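Local coordinates for SusD superfamily protein (Parabacteroides distasonis, PDB 3OTN) that probably binds nutrients such as carbohydrates at the bacterial outer membrane, as other members of the SusD family do, at residues D81-C86 against G134-I139; E49-K54 against L70-R75; A21-A26 against T182-M187. All coordinates share one frame; numbering follows the deposited sequence.

Contact 1 of 3, residues D81-C86 against G134-I139; sequences DWWQDC and GDVPKI. With ACT (acetate ion), chain E.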
# COMPACT_ATOMS: atom_id res chain seq x y z
N ASP A 81 -0.92 12.32 10.09
CA ASP A 81 -1.85 11.19 10.27
C ASP A 81 -1.07 9.87 10.26
O ASP A 81 -1.31 8.99 11.08
CB ASP A 81 -2.91 11.18 9.16
CG ASP A 81 -3.62 12.53 9.04
OD1 ASP A 81 -4.61 12.72 9.75
OD2 ASP A 81 -3.14 13.42 8.30
N TRP A 82 -0.13 9.78 9.33
CA TRP A 82 0.67 8.59 9.20
C TRP A 82 1.54 8.38 10.43
O TRP A 82 1.59 7.28 10.94
CB TRP A 82 1.55 8.60 7.95
CG TRP A 82 0.87 8.15 6.71
CD1 TRP A 82 0.34 8.94 5.73
CD2 TRP A 82 0.71 6.81 6.27
NE1 TRP A 82 -0.17 8.17 4.71
CE2 TRP A 82 0.04 6.86 5.02
CE3 TRP A 82 1.05 5.58 6.81
CZ2 TRP A 82 -0.27 5.70 4.30
CZ3 TRP A 82 0.71 4.42 6.09
CH2 TRP A 82 0.08 4.50 4.84
N TRP A 83 2.19 9.45 10.91
CA TRP A 83 3.04 9.33 12.10
C TRP A 83 2.24 8.99 13.37
O TRP A 83 2.56 8.06 14.06
CB TRP A 83 3.80 10.64 12.33
CG TRP A 83 4.79 10.61 13.43
CD1 TRP A 83 4.56 10.82 14.76
CD2 TRP A 83 6.18 10.40 13.30
NE1 TRP A 83 5.73 10.74 15.47
CE2 TRP A 83 6.75 10.47 14.61
CE3 TRP A 83 7.02 10.12 12.21
CZ2 TRP A 83 8.12 10.29 14.84
CZ3 TRP A 83 8.40 9.94 12.44
CH2 TRP A 83 8.93 10.04 13.74
N GLN A 84 1.23 9.77 13.65
CA GLN A 84 0.45 9.61 14.88
C GLN A 84 -0.27 8.26 14.93
O GLN A 84 -0.25 7.60 15.98
CB GLN A 84 -0.56 10.74 15.04
CG GLN A 84 0.08 12.09 15.24
CD GLN A 84 -0.93 13.24 15.30
OE1 GLN A 84 -2.15 13.04 15.24
NE2 GLN A 84 -0.41 14.46 15.44
N ASP A 85 -0.86 7.83 13.81
CA ASP A 85 -1.65 6.58 13.85
C ASP A 85 -0.78 5.36 13.85
O ASP A 85 -1.13 4.41 14.50
CB ASP A 85 -2.60 6.44 12.67
CG ASP A 85 -3.78 7.40 12.75
OD1 ASP A 85 -3.96 8.14 13.75
OD2 ASP A 85 -4.50 7.43 11.74
N CYS A 86 0.33 5.36 13.09
CA CYS A 86 1.30 4.27 13.19
C CYS A 86 1.82 4.14 14.61
O CYS A 86 1.85 3.04 15.18
CB CYS A 86 2.46 4.40 12.18
SG CYS A 86 1.93 3.98 10.48
N GLY A 134 12.12 7.33 7.27
CA GLY A 134 13.51 6.99 7.50
C GLY A 134 13.72 6.63 8.96
O GLY A 134 12.99 5.81 9.49
N ASP A 135 14.73 7.22 9.60
CA ASP A 135 14.99 6.98 11.01
C ASP A 135 13.75 7.38 11.83
O ASP A 135 13.20 8.42 11.59
CB ASP A 135 16.18 7.82 11.49
CG ASP A 135 17.53 7.38 10.90
OD1 ASP A 135 17.60 6.44 10.09
OD2 ASP A 135 18.54 8.01 11.26
N VAL A 136 13.34 6.55 12.77
CA VAL A 136 12.18 6.82 13.63
C VAL A 136 12.45 6.27 15.02
O VAL A 136 13.35 5.41 15.18
CB VAL A 136 10.89 6.23 13.07
CG1 VAL A 136 10.54 6.89 11.75
CG2 VAL A 136 11.00 4.70 12.93
N PRO A 137 11.74 6.79 16.04
CA PRO A 137 11.91 6.25 17.40
C PRO A 137 11.67 4.75 17.51
O PRO A 137 10.73 4.22 16.95
CB PRO A 137 10.87 7.02 18.21
CG PRO A 137 10.77 8.33 17.50
CD PRO A 137 10.90 8.01 16.07
N LYS A 138 12.57 4.10 18.23
CA LYS A 138 12.59 2.67 18.45
C LYS A 138 11.91 2.38 19.79
O LYS A 138 12.54 2.47 20.82
CB LYS A 138 14.05 2.22 18.47
CG LYS A 138 14.27 0.72 18.63
CD LYS A 138 15.73 0.35 18.36
CE LYS A 138 16.65 0.82 19.41
NZ LYS A 138 18.05 0.33 19.16
N ILE A 139 10.62 2.03 19.73
CA ILE A 139 9.75 1.88 20.90
C ILE A 139 9.07 0.51 20.88
O ILE A 139 8.24 0.23 20.01
CB ILE A 139 8.66 2.98 20.94
CG1 ILE A 139 9.29 4.37 20.99
CG2 ILE A 139 7.76 2.82 22.16
CD1 ILE A 139 8.29 5.49 20.76
C ACT E . 6.69 9.25 18.60
O ACT E . 7.13 10.30 18.06
OXT ACT E . 5.58 9.25 19.22
CH3 ACT E . 7.47 8.01 18.50
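Trp83 NE1 gives its N-H to O of an acetate ion at 3.0 Å. The bond is bent, with an N-H...O angle of 139°, and the acceptor lies at the indole edge, in the plane of the ring. The acetate, probably from the crystallisation liquor, sits between the two segments: its CH3 packs against Pro137 CG at 3.5 Å and is equally near Ile139 CD1. Apart from this bridge the contact is apolar, carried by the six-membered end of the Trp83 ring. CH2 of Trp83 meets Pro137 CD at 3.7 Å, and the neighbouring ring atom CZ3 lies 3.8 Å from Val136 CG1; the CZ2-CH2 side faces the proline and the CZ3-CH2 side the valine. Both approaches are oblique to the ring. The tryptophan crosses the proline at roughly a right angle but runs antiparallel alongside the valine side chain. What makes this reach possible is the first torsion of Trp83: CG stands opposite the backbone N (chi1 -174°), which carries the indole outward from the helix and lets it span a gap whose nearest CA atoms, those of Trp83 and Val136, are 9.6 Å apart. Val136 and Pro137 both start their side chains toward the helix. Further aromatic rings flank the indole: Phe133 meets it edge-to-face and Tyr87 at about 50°, while the Tyr87 hydroxyl also bonds to Pro137 O. The three touching residues are buried. Within the helical, TPR-like part of the SusD fold, the contact ties helix 79-100 to the loop that leaves helix 108-133 at Gly134, with Val136 also packed on Val130 of helix 108-133 and Ile159 of helix 156-172, and with Glu469 of helix 467-472 against Trp83.

Contact 2 of 3, residues E49-K54 against L70-R75; sequences EYMTGK and LLVSDR. With EDO (1,2-ethanediol), chain L.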
# COMPACT_ATOMS: atom_id res chain seq x y z
N GLU A 49 0.90 8.35 -3.39
CA GLU A 49 0.66 8.53 -4.82
C GLU A 49 1.08 9.87 -5.36
O GLU A 49 1.32 10.00 -6.58
CB GLU A 49 -0.82 8.30 -5.13
CG GLU A 49 -1.32 6.87 -4.73
CD GLU A 49 -0.59 5.75 -5.46
OE1 GLU A 49 -0.17 5.92 -6.63
OE2 GLU A 49 -0.43 4.67 -4.86
N TYR A 50 1.15 10.87 -4.51
CA TYR A 50 1.42 12.24 -5.01
C TYR A 50 2.83 12.52 -5.45
O TYR A 50 3.02 13.50 -6.19
CB TYR A 50 0.93 13.29 -4.03
CG TYR A 50 -0.56 13.59 -4.05
CD1 TYR A 50 -1.42 13.15 -5.06
CD2 TYR A 50 -1.10 14.44 -3.08
CE1 TYR A 50 -2.76 13.54 -5.08
CE2 TYR A 50 -2.43 14.80 -3.08
CZ TYR A 50 -3.25 14.34 -4.08
OH TYR A 50 -4.57 14.76 -4.05
N MSE A 51 3.81 11.68 -5.12
CA MSE A 51 5.17 11.94 -5.56
C MSE A 51 5.63 11.06 -6.70
O MSE A 51 6.72 11.28 -7.21
CB MSE A 51 6.17 11.86 -4.42
CG MSE A 51 5.99 12.93 -3.35
SE MSE A 51 6.31 14.73 -4.03
CE MSE A 51 7.75 14.58 -5.21
N THR A 52 4.81 10.12 -7.16
CA THR A 52 5.20 9.26 -8.26
C THR A 52 5.34 10.00 -9.57
O THR A 52 6.04 9.52 -10.46
CB THR A 52 4.22 8.09 -8.54
OG1 THR A 52 2.98 8.62 -9.03
CG2 THR A 52 3.97 7.24 -7.30
N GLY A 53 4.66 11.14 -9.72
CA GLY A 53 4.55 11.81 -11.00
C GLY A 53 3.55 11.21 -11.97
O GLY A 53 3.45 11.66 -13.13
N LYS A 54 2.77 10.22 -11.51
CA LYS A 54 1.76 9.54 -12.31
C LYS A 54 0.32 9.86 -11.89
O LYS A 54 -0.62 9.27 -12.43
CB LYS A 54 1.92 8.02 -12.21
CG LYS A 54 3.30 7.45 -12.30
CD LYS A 54 3.97 7.67 -13.58
CE LYS A 54 5.22 6.79 -13.69
NZ LYS A 54 6.20 7.46 -14.60
N LEU A 70 7.35 20.44 -5.71
CA LEU A 70 8.51 20.07 -4.90
C LEU A 70 8.73 21.10 -3.77
O LEU A 70 9.84 21.61 -3.58
CB LEU A 70 9.75 19.89 -5.79
CG LEU A 70 10.16 18.44 -6.06
CD1 LEU A 70 9.06 17.59 -6.63
CD2 LEU A 70 11.38 18.46 -6.99
N LEU A 71 7.64 21.41 -3.07
CA LEU A 71 7.65 22.28 -1.90
C LEU A 71 7.03 21.62 -0.67
O LEU A 71 6.59 22.29 0.24
CB LEU A 71 6.86 23.56 -2.19
CG LEU A 71 7.37 24.44 -3.32
CD1 LEU A 71 6.49 25.69 -3.39
CD2 LEU A 71 8.84 24.78 -3.09
N VAL A 72 7.00 20.30 -0.65
CA VAL A 72 6.63 19.54 0.51
C VAL A 72 7.47 20.01 1.72
O VAL A 72 8.69 20.29 1.59
CB VAL A 72 6.77 18.02 0.23
CG1 VAL A 72 6.60 17.17 1.50
CG2 VAL A 72 5.72 17.60 -0.81
N SER A 73 6.79 20.18 2.85
CA SER A 73 7.41 20.74 4.07
C SER A 73 6.91 19.98 5.29
O SER A 73 6.03 19.09 5.18
CB SER A 73 7.07 22.23 4.22
OG SER A 73 5.74 22.42 4.68
N ASP A 74 7.43 20.36 6.46
CA ASP A 74 6.97 19.77 7.72
C ASP A 74 5.51 20.12 8.05
O ASP A 74 4.95 19.54 8.95
CB ASP A 74 7.92 20.13 8.88
CG ASP A 74 8.11 21.61 9.05
OD1 ASP A 74 7.37 22.42 8.41
OD2 ASP A 74 9.04 21.96 9.82
N ARG A 75 4.93 21.08 7.33
CA ARG A 75 3.50 21.42 7.44
C ARG A 75 2.61 20.74 6.38
O ARG A 75 1.40 20.94 6.39
CB ARG A 75 3.31 22.93 7.32
CG ARG A 75 3.78 23.69 8.51
CD ARG A 75 3.70 25.18 8.23
NE ARG A 75 4.20 25.93 9.36
CZ ARG A 75 3.52 26.18 10.48
NH1 ARG A 75 2.25 25.79 10.63
NH2 ARG A 75 4.10 26.89 11.44
C1 EDO L . 11.49 20.28 -0.06
O1 EDO L . 10.19 20.03 -0.57
C2 EDO L . 11.97 21.61 -0.60
O2 EDO L . 12.22 21.41 -1.99
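Met51, modelled as selenomethionine, reaches Leu70 and Val72 through the far end of its side chain. From CB the chain runs to CG, which lies opposite the carbonyl carbon, and then folds at both of the next torsions (chi2 -65°, chi3 -39°); CB and CG serve as the stem that delivers the last two atoms. SE comes within 4.4 Å of Val72 CG2, a loose touch. CE, one bond further, is much closer to its mate, 3.6 Å from Leu70 CD1, and this methyl-to-methyl approach is the tightest point between the segments. Val72 directs its side chain toward 49-54, whereas Leu70 reaches Met51 through a branch end. Leu70, with positive phi, is the residue at which the chain leaves helix 64-68 in a Schellman motif. An ethanediol, probably from the crystallisation liquor, binds the backbone of this loop, with O2 donating to Leu70 O at 2.9 Å and O1 to Val72 O at 2.6 Å. Flanking residues extend the apolar cluster: Phe67 of helix 64-68 packs on both Met51 and Val72, and Trp425 of helix 424-431 on Met51. The contact is thus apolar loop-to-loop packing in the N-terminal part of the SusD fold, joining the loop between strands 42-43 and 55-56 to the one linking helix 64-68 with helix 79-100.

Contact 3 of 3, residues A21-A26 against T182-M187; sequences ALTNSA and TGRVSM. With ACT (acetate ion), chain G; EDO (1,2-ethanediol), chain T.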
# COMPACT_ATOMS: atom_id res chain seq x y z
N ALA A 21 -9.67 -9.30 22.75
CA ALA A 21 -9.79 -7.85 22.75
C ALA A 21 -8.41 -7.17 22.67
O ALA A 21 -8.21 -6.25 21.87
CB ALA A 21 -10.61 -7.35 23.98
N LEU A 22 -7.46 -7.65 23.45
CA LEU A 22 -6.07 -7.15 23.37
C LEU A 22 -5.51 -7.34 21.97
O LEU A 22 -4.93 -6.42 21.40
CB LEU A 22 -5.16 -7.88 24.36
CG LEU A 22 -5.31 -7.54 25.83
CD1 LEU A 22 -4.68 -8.67 26.66
CD2 LEU A 22 -4.70 -6.13 26.13
N THR A 23 -5.72 -8.54 21.41
CA THR A 23 -5.24 -8.87 20.05
C THR A 23 -5.89 -7.99 19.02
O THR A 23 -5.19 -7.41 18.16
CB THR A 23 -5.49 -10.33 19.73
OG1 THR A 23 -4.88 -11.10 20.77
CG2 THR A 23 -4.93 -10.74 18.34
N ASN A 24 -7.20 -7.83 19.13
CA ASN A 24 -7.95 -6.96 18.22
C ASN A 24 -7.53 -5.48 18.28
O ASN A 24 -7.57 -4.78 17.28
CB ASN A 24 -9.47 -7.09 18.47
CG ASN A 24 -10.06 -8.42 17.93
OD1 ASN A 24 -9.50 -9.06 17.04
ND2 ASN A 24 -11.23 -8.81 18.47
N SER A 25 -7.05 -5.04 19.44
CA SER A 25 -6.63 -3.64 19.62
C SER A 25 -5.49 -3.30 18.64
O SER A 25 -5.37 -2.15 18.21
CB SER A 25 -6.23 -3.35 21.11
OG SER A 25 -4.93 -3.88 21.43
N ALA A 26 -4.71 -4.31 18.25
CA ALA A 26 -3.59 -4.14 17.31
C ALA A 26 -4.05 -3.79 15.90
O ALA A 26 -3.32 -3.09 15.15
CB ALA A 26 -2.68 -5.40 17.29
N THR A 182 -11.61 -13.88 6.67
CA THR A 182 -12.43 -12.97 7.44
C THR A 182 -11.70 -11.68 7.75
O THR A 182 -12.28 -10.80 8.30
CB THR A 182 -12.88 -13.58 8.78
OG1 THR A 182 -11.75 -13.76 9.63
CG2 THR A 182 -13.62 -14.93 8.55
N GLY A 183 -10.42 -11.57 7.40
CA GLY A 183 -9.69 -10.34 7.59
C GLY A 183 -8.58 -10.45 8.64
O GLY A 183 -7.81 -9.52 8.78
N ARG A 184 -8.45 -11.58 9.33
CA ARG A 184 -7.41 -11.69 10.40
C ARG A 184 -6.04 -11.92 9.77
O ARG A 184 -5.95 -12.35 8.62
CB ARG A 184 -7.76 -12.80 11.37
CG ARG A 184 -9.14 -12.56 12.02
CD ARG A 184 -9.29 -13.28 13.28
NE ARG A 184 -8.43 -12.74 14.34
CZ ARG A 184 -8.72 -11.70 15.14
NH1 ARG A 184 -9.85 -11.00 15.03
NH2 ARG A 184 -7.85 -11.38 16.09
N VAL A 185 -4.99 -11.54 10.50
CA VAL A 185 -3.62 -11.86 10.12
C VAL A 185 -3.47 -13.40 9.97
O VAL A 185 -4.07 -14.17 10.72
CB VAL A 185 -2.63 -11.31 11.19
CG1 VAL A 185 -1.22 -11.78 10.92
CG2 VAL A 185 -2.74 -9.77 11.23
N SER A 186 -2.73 -13.84 8.96
CA SER A 186 -2.50 -15.26 8.67
C SER A 186 -1.02 -15.43 8.38
O SER A 186 -0.32 -14.45 8.20
CB SER A 186 -3.28 -15.66 7.41
OG SER A 186 -2.85 -14.89 6.28
N MSE A 187 -0.56 -16.67 8.27
CA MSE A 187 0.84 -16.88 7.90
C MSE A 187 1.12 -16.35 6.51
O MSE A 187 2.22 -15.87 6.23
CB MSE A 187 1.22 -18.36 7.99
CG MSE A 187 2.70 -18.56 7.95
SE MSE A 187 3.40 -17.94 9.64
CE MSE A 187 2.81 -19.41 10.75
C ACT G . -13.44 -6.94 20.37
O ACT G . -12.94 -7.91 21.00
OXT ACT G . -12.64 -6.02 20.01
CH3 ACT G . -14.91 -6.91 20.01
C1 EDO T . -11.20 -7.39 13.28
O1 EDO T . -10.29 -7.07 14.33
C2 EDO T . -10.51 -7.41 11.92
O2 EDO T . -10.65 -8.71 11.39
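Asn24 and Arg184 are brought together by their torsions: CG of Asn24 stands opposite the backbone carbonyl carbon (chi1 -74°), and the long Arg184 chain bends at chi3 (69°) to present the end of its guanidinium. The contact belongs to the helical, TPR-like part of the SusD fold, and it fastens helix 15-25 to the loop leading into helix 187-202. The grip is end-on, with both terminal nitrogens on one oxygen: NH1 of Arg184 reaches Asn24 OD1 at 2.8 Å and NH2 of Arg184 reaches the same OD1 at 3.0 Å. OD1 lies almost exactly in the guanidinium plane, but the amide is turned by 58° against that plane. NH1 lies on a lone pair in the carbonyl plane, whereas NH2 is tilted from it. The amide nitrogen is also engaged, ND2 of Asn24 donating to O of an acetate at 3.2 Å, and an ethanediol adds a weak bond to OD1; both small molecules probably come from the crystallisation liquor. Arg184 NH2 also forms a salt bridge with Glu117 of helix 108-133, and this charged partner makes Arg184 a link between helices 15-25 and 108-133. Replacing Asn24 by an alanine would probably deprive NH1 and NH2 of Arg184 of their shared acceptor, leaving Glu117 as the partner of NH2. Thr23 bonds through OG1 to Ala19 O within its own helix and turns its methyl to the arginine, where CG2 of Thr23 rests at the guanidinium edge, 3.7 Å from Arg184 NH2.

How the contacts relate
The three contacts lie in the N-terminal family region and share the surroundings of helix 79-100. Contact 1 starts from this helix, the 70-75 loop of contact 2 leads into it, and in contact 3 helix 15-25 packs on its C-terminal half, from Asn92 to Leu100. Contact 1 is the middle one: its centre is about 19 Å from that of contact 2 and about 21 Å from that of contact 3, with nearest atoms about 8 Å away in both cases. Contacts 2 and 3, their centres about 33 Å apart, fall on opposite sides of the chain's centre. Helix 467-472 borders contacts 1 and 2, whereas helix 108-133 borders contacts 1 and 3.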